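Local coordinates for HAD hydrolase, family IA, variant 3 (Entamoeba histolytica, PDB 6W04), which binds a magnesium ion and probably acts as a hydrolase of the haloacid dehalogenase (HAD) superfamily, at residues M1-L5 and L157-I161; E25-R29 and E71-L75. All coordinates share one frame. Numbering follows the deposited sequence.

Contact 1 belongs to the Rossmann-like core and contact 2 to the helical cap, on opposite sides of the chain's centre. Their centres lie about 37 Å apart and their nearest atoms about 20 Å, so they do not touch. Strand 3-7 and helix 16-31 are consecutive in the chain, yet the first serves contact 1 and the second contact 2. Both segments of contact 2, 25-29 and 71-75, lie in sequence between 1-5 and 157-161, so contact 2 is nested inside the loop that contact 1 closes. This nesting reflects the architecture of the family: a cap inserted after the first strand of the core. The bound magnesium is held by the core residues Asp7, Asn9 and Asp169.

Contact 1: M1-L5 and L157-I161; sequences MEAVL and LGVSI
At the centre of this contact Ala3 and Leu5, on the same face of an extended strand, meet a row of aliphatic side chains from 157-161. Ala3 CB lies 3.7 Å from Val159 CG2 and 3.9 Å from Leu157 CD1; its single methyl allows both larger residues to come close. Leu5 (chi1 m, chi2 t) reaches further: its CD2 is 3.9 Å from Leu157 CD1, and its CD1 is 4.0 Å from Ile161 CD1. Leu157 is also m, t. The CA-to-CB bond of Ile161 points away, but the t, p rotamer swings CD1 back to Leu5. Strand alternation sends Val4 away from this layer.

The backbone of 157-161 is a helix exit. Gly158, at phi 72° and psi 31°, ends the helix in a Schellman motif, where positive phi favours glycine. Val159 is then extended (-123°, 166°), with its side chain toward the strand, and its CA is 6.2 Å from that of Glu2, the nearest pair of CA atoms between the two segments. At the polar edge Glu2 (chi1 m, chi2 t) extends its carboxylate to accept an almost linear hydrogen bond from Ser160 N to Glu2 OE1, 2.9 Å long. Ser160 OG instead bonds His163 and Ser162.

This is the loop that leads from a helix back into the parallel sheet of an alpha/beta fold: helix 148-157 packs against one face of strand 3-7, and the chain then enters strand 164-168, paired with strand 3-7 through Ile165. Helix 214-222 packs on Met1 and Val4.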
loop_
_atom_site.group_PDB
_atom_site.type_symbol
_atom_site.label_atom_id
_atom_site.label_comp_id
_atom_site.label_asym_id
_atom_site.label_seq_id
_atom_site.Cartn_x
_atom_site.Cartn_y
_atom_site.Cartn_z
ATOM N N MET A 1 1.052 22.527 -1.796
ATOM C CA MET A 1 0.787 21.163 -1.345
ATOM C C MET A 1 0.062 21.170 -0.005
ATOM O O MET A 1 0.528 21.771 0.960
ATOM C CB MET A 1 2.089 20.369 -1.235
ATOM C CG MET A 1 1.911 19.013 -0.579
ATOM S SD MET A 1 3.408 18.008 -0.517
ATOM C CE MET A 1 4.506 19.076 0.399
ATOM N N GLU A 2 -1.083 20.495 0.055
ATOM C CA GLU A 2 -1.900 20.525 1.258
ATOM C C GLU A 2 -1.733 19.292 2.133
ATOM O O GLU A 2 -1.923 19.393 3.349
ATOM C CB GLU A 2 -3.382 20.706 0.889
ATOM C CG GLU A 2 -3.698 22.119 0.384
ATOM C CD GLU A 2 -5.164 22.332 0.036
ATOM O OE1 GLU A 2 -6.008 21.537 0.485
ATOM O OE2 GLU A 2 -5.478 23.305 -0.687
ATOM N N ALA A 3 -1.360 18.148 1.561
ATOM C CA ALA A 3 -1.234 16.931 2.344
ATOM C C ALA A 3 -0.402 15.916 1.579
ATOM O O ALA A 3 -0.176 16.045 0.372
ATOM C CB ALA A 3 -2.605 16.335 2.692
ATOM N N VAL A 4 0.061 14.912 2.315
ATOM C CA VAL A 4 0.710 13.728 1.761
ATOM C C VAL A 4 -0.091 12.507 2.180
ATOM O O VAL A 4 -0.396 12.338 3.366
ATOM C CB VAL A 4 2.162 13.590 2.251
ATOM C CG1 VAL A 4 2.793 12.317 1.692
ATOM C CG2 VAL A 4 2.959 14.835 1.917
ATOM N N LEU A 5 -0.415 11.645 1.223
ATOM C CA LEU A 5 -1.160 10.422 1.511
ATOM C C LEU A 5 -0.233 9.254 1.211
ATOM O O LEU A 5 0.153 9.056 0.053
ATOM C CB LEU A 5 -2.441 10.358 0.674
ATOM C CG LEU A 5 -3.218 11.688 0.645
ATOM C CD1 LEU A 5 -4.456 11.613 -0.275
ATOM C CD2 LEU A 5 -3.595 12.120 2.080
ATOM N N LEU A 157 -8.457 14.444 6.186
ATOM C CA LEU A 157 -7.523 15.498 6.561
ATOM C C LEU A 157 -8.075 16.893 6.297
ATOM O O LEU A 157 -7.424 17.878 6.664
ATOM C CB LEU A 157 -6.198 15.310 5.824
ATOM C CG LEU A 157 -5.415 14.048 6.190
ATOM C CD1 LEU A 157 -4.077 14.019 5.455
ATOM C CD2 LEU A 157 -5.214 13.979 7.697
ATOM N N GLY A 158 -9.254 16.999 5.689
ATOM C CA GLY A 158 -9.862 18.294 5.445
ATOM C C GLY A 158 -9.183 19.104 4.364
ATOM O O GLY A 158 -9.193 20.336 4.429
ATOM N N VAL A 159 -8.607 18.439 3.363
ATOM C CA VAL A 159 -7.809 19.076 2.325
ATOM C C VAL A 159 -8.407 18.738 0.962
ATOM O O VAL A 159 -9.237 17.843 0.827
ATOM C CB VAL A 159 -6.329 18.647 2.386
ATOM C CG1 VAL A 159 -5.703 19.054 3.723
ATOM C CG2 VAL A 159 -6.206 17.128 2.158
ATOM N N SER A 160 -7.973 19.474 -0.054
ATOM C CA SER A 160 -8.412 19.243 -1.420
ATOM C C SER A 160 -7.527 18.180 -2.062
ATOM O O SER A 160 -6.296 18.270 -1.991
ATOM C CB SER A 160 -8.370 20.546 -2.224
ATOM O OG SER A 160 -7.878 20.301 -3.531
ATOM N N ILE A 161 -8.161 17.172 -2.681
ATOM C CA ILE A 161 -7.426 16.012 -3.206
ATOM C C ILE A 161 -6.381 16.444 -4.223
ATOM O O ILE A 161 -5.287 15.871 -4.290
ATOM C CB ILE A 161 -8.394 14.967 -3.811
ATOM C CG1 ILE A 161 -7.630 13.735 -4.313
ATOM C CG2 ILE A 161 -9.196 15.561 -4.980
ATOM C CD1 ILE A 161 -6.874 12.990 -3.216
#

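Contact 2: E25-R29 and E71-L75; sequences EMAKR and EKENL
Two helical segments cross at 130° between their N-to-C directions, with axes 10.9 Å apart at closest approach; the nearest CA atoms, those of Met26 and Lys72, are 6.5 Å apart. Glu25 comes first, its methylene CG lying 3.6 Å from Leu75 CD2. Its carboxylate turns along its own helix, where Glu25 OE1 forms a salt bridge with Arg29 NE at 2.9 Å, one turn on. Met26, long and flexible, fills the gap between the helices: in an m, m, m rotamer it sets CG 3.8 Å from Lys72 CB, CE 3.8 Å from Glu71 CB and SD 4.4 Å from Leu75 CD2. Arg29, its chain extended after chi1 m, brings its guanidinium over Leu75, so that CD2 lies against one face, 4.2 Å from Arg29 NH2. Leu75 (t, p) thus wedges between Met26 and the Glu25-Arg29 pair. Lys72 contributes aliphatic carbons here, while its NZ leads away to Glu73 OE1 (3.0 Å, a salt bridge) and to His19. Helices 16-31 and 62-82 pack in this way within the alpha-helical cap inserted after the first core strand, as in beta-phosphoglucomutase-like HAD enzymes.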
loop_
_atom_site.group_PDB
_atom_site.type_symbol
_atom_site.label_atom_id
_atom_site.label_comp_id
_atom_site.label_asym_id
_atom_site.label_seq_id
_atom_site.Cartn_x
_atom_site.Cartn_y
_atom_site.Cartn_z
ATOM N N GLU A 25 3.304 -20.588 0.747
ATOM C CA GLU A 25 3.008 -21.534 1.818
ATOM C C GLU A 25 1.547 -21.967 1.777
ATOM O O GLU A 25 1.246 -23.153 1.957
ATOM C CB GLU A 25 3.387 -20.912 3.178
ATOM C CG GLU A 25 3.028 -21.775 4.398
ATOM C CD GLU A 25 3.871 -23.056 4.547
ATOM O OE1 GLU A 25 3.340 -24.042 5.112
ATOM O OE2 GLU A 25 5.056 -23.089 4.118
ATOM N N MET A 26 0.623 -21.030 1.518
ATOM C CA MET A 26 -0.797 -21.392 1.442
ATOM C C MET A 26 -1.065 -22.329 0.276
ATOM O O MET A 26 -1.829 -23.295 0.407
ATOM C CB MET A 26 -1.685 -20.149 1.275
ATOM C CG MET A 26 -1.724 -19.230 2.496
ATOM S SD MET A 26 -2.262 -20.113 3.981
ATOM C CE MET A 26 -3.941 -20.408 3.456
ATOM N N ALA A 27 -0.490 -22.030 -0.885
ATOM C CA ALA A 27 -0.592 -22.949 -2.010
ATOM C C ALA A 27 -0.110 -24.344 -1.630
ATOM O O ALA A 27 -0.731 -25.353 -1.999
ATOM C CB ALA A 27 0.193 -22.403 -3.201
ATOM N N LYS A 28 1.013 -24.434 -0.916
ATOM C CA LYS A 28 1.532 -25.750 -0.558
ATOM C C LYS A 28 0.566 -26.472 0.372
ATOM O O LYS A 28 0.325 -27.674 0.219
ATOM C CB LYS A 28 2.918 -25.605 0.084
ATOM C CG LYS A 28 3.589 -26.925 0.598
ATOM C CD LYS A 28 4.115 -27.796 -0.551
ATOM C CE LYS A 28 4.730 -29.105 -0.064
ATOM N NZ LYS A 28 5.045 -30.031 -1.201
ATOM N N ARG A 29 -0.003 -25.746 1.336
ATOM C CA ARG A 29 -0.915 -26.358 2.294
ATOM C C ARG A 29 -2.174 -26.859 1.607
ATOM O O ARG A 29 -2.658 -27.953 1.920
ATOM C CB ARG A 29 -1.284 -25.351 3.388
ATOM C CG ARG A 29 -0.100 -24.971 4.272
ATOM C CD ARG A 29 -0.487 -23.993 5.384
ATOM N NE ARG A 29 0.702 -23.586 6.137
ATOM C CZ ARG A 29 0.690 -22.762 7.180
ATOM N NH1 ARG A 29 -0.459 -22.251 7.596
ATOM N NH2 ARG A 29 1.830 -22.458 7.810
ATOM N N GLU A 71 -6.985 -16.948 6.600
ATOM C CA GLU A 71 -5.878 -17.854 6.920
ATOM C C GLU A 71 -4.556 -17.322 6.380
ATOM O O GLU A 71 -3.525 -17.404 7.057
ATOM C CB GLU A 71 -6.125 -19.260 6.361
ATOM C CG GLU A 71 -7.279 -19.999 7.008
ATOM C CD GLU A 71 -7.377 -21.472 6.583
ATOM O OE1 GLU A 71 -6.488 -21.968 5.845
ATOM O OE2 GLU A 71 -8.356 -22.130 6.997
ATOM N N LYS A 72 -4.544 -16.825 5.131
ATOM C CA LYS A 72 -3.312 -16.250 4.605
ATOM C C LYS A 72 -2.895 -15.015 5.397
ATOM O O LYS A 72 -1.704 -14.819 5.673
ATOM C CB LYS A 72 -3.472 -15.902 3.119
ATOM C CG LYS A 72 -2.230 -15.166 2.548
ATOM C CD LYS A 72 -2.353 -13.645 2.628
ATOM C CE LYS A 72 -1.001 -12.961 2.289
ATOM N NZ LYS A 72 -1.188 -11.481 2.277
ATOM N N GLU A 73 -3.850 -14.155 5.758
ATOM C CA GLU A 73 -3.480 -12.936 6.468
ATOM C C GLU A 73 -3.018 -13.221 7.887
ATOM O O GLU A 73 -2.132 -12.522 8.390
ATOM C CB GLU A 73 -4.635 -11.918 6.464
ATOM C CG GLU A 73 -5.002 -11.425 5.058
ATOM C CD GLU A 73 -3.896 -10.656 4.279
ATOM O OE1 GLU A 73 -2.705 -10.614 4.662
ATOM O OE2 GLU A 73 -4.241 -10.082 3.227
ATOM N N ASN A 74 -3.584 -14.241 8.538
ATOM C CA ASN A 74 -3.059 -14.653 9.831
ATOM C C ASN A 74 -1.597 -15.095 9.720
ATOM O O ASN A 74 -0.771 -14.757 10.582
ATOM C CB ASN A 74 -3.929 -15.768 10.406
ATOM C CG ASN A 74 -3.342 -16.365 11.649
ATOM O OD1 ASN A 74 -3.111 -17.569 11.721
ATOM N ND2 ASN A 74 -3.072 -15.521 12.636
ATOM N N LEU A 75 -1.260 -15.857 8.680
ATOM C CA LEU A 75 0.141 -16.243 8.480
ATOM C C LEU A 75 1.010 -15.005 8.249
ATOM O O LEU A 75 2.067 -14.844 8.868
ATOM C CB LEU A 75 0.262 -17.234 7.321
ATOM C CG LEU A 75 1.660 -17.699 6.844
ATOM C CD1 LEU A 75 2.531 -18.227 7.987
ATOM C CD2 LEU A 75 1.542 -18.797 5.742
#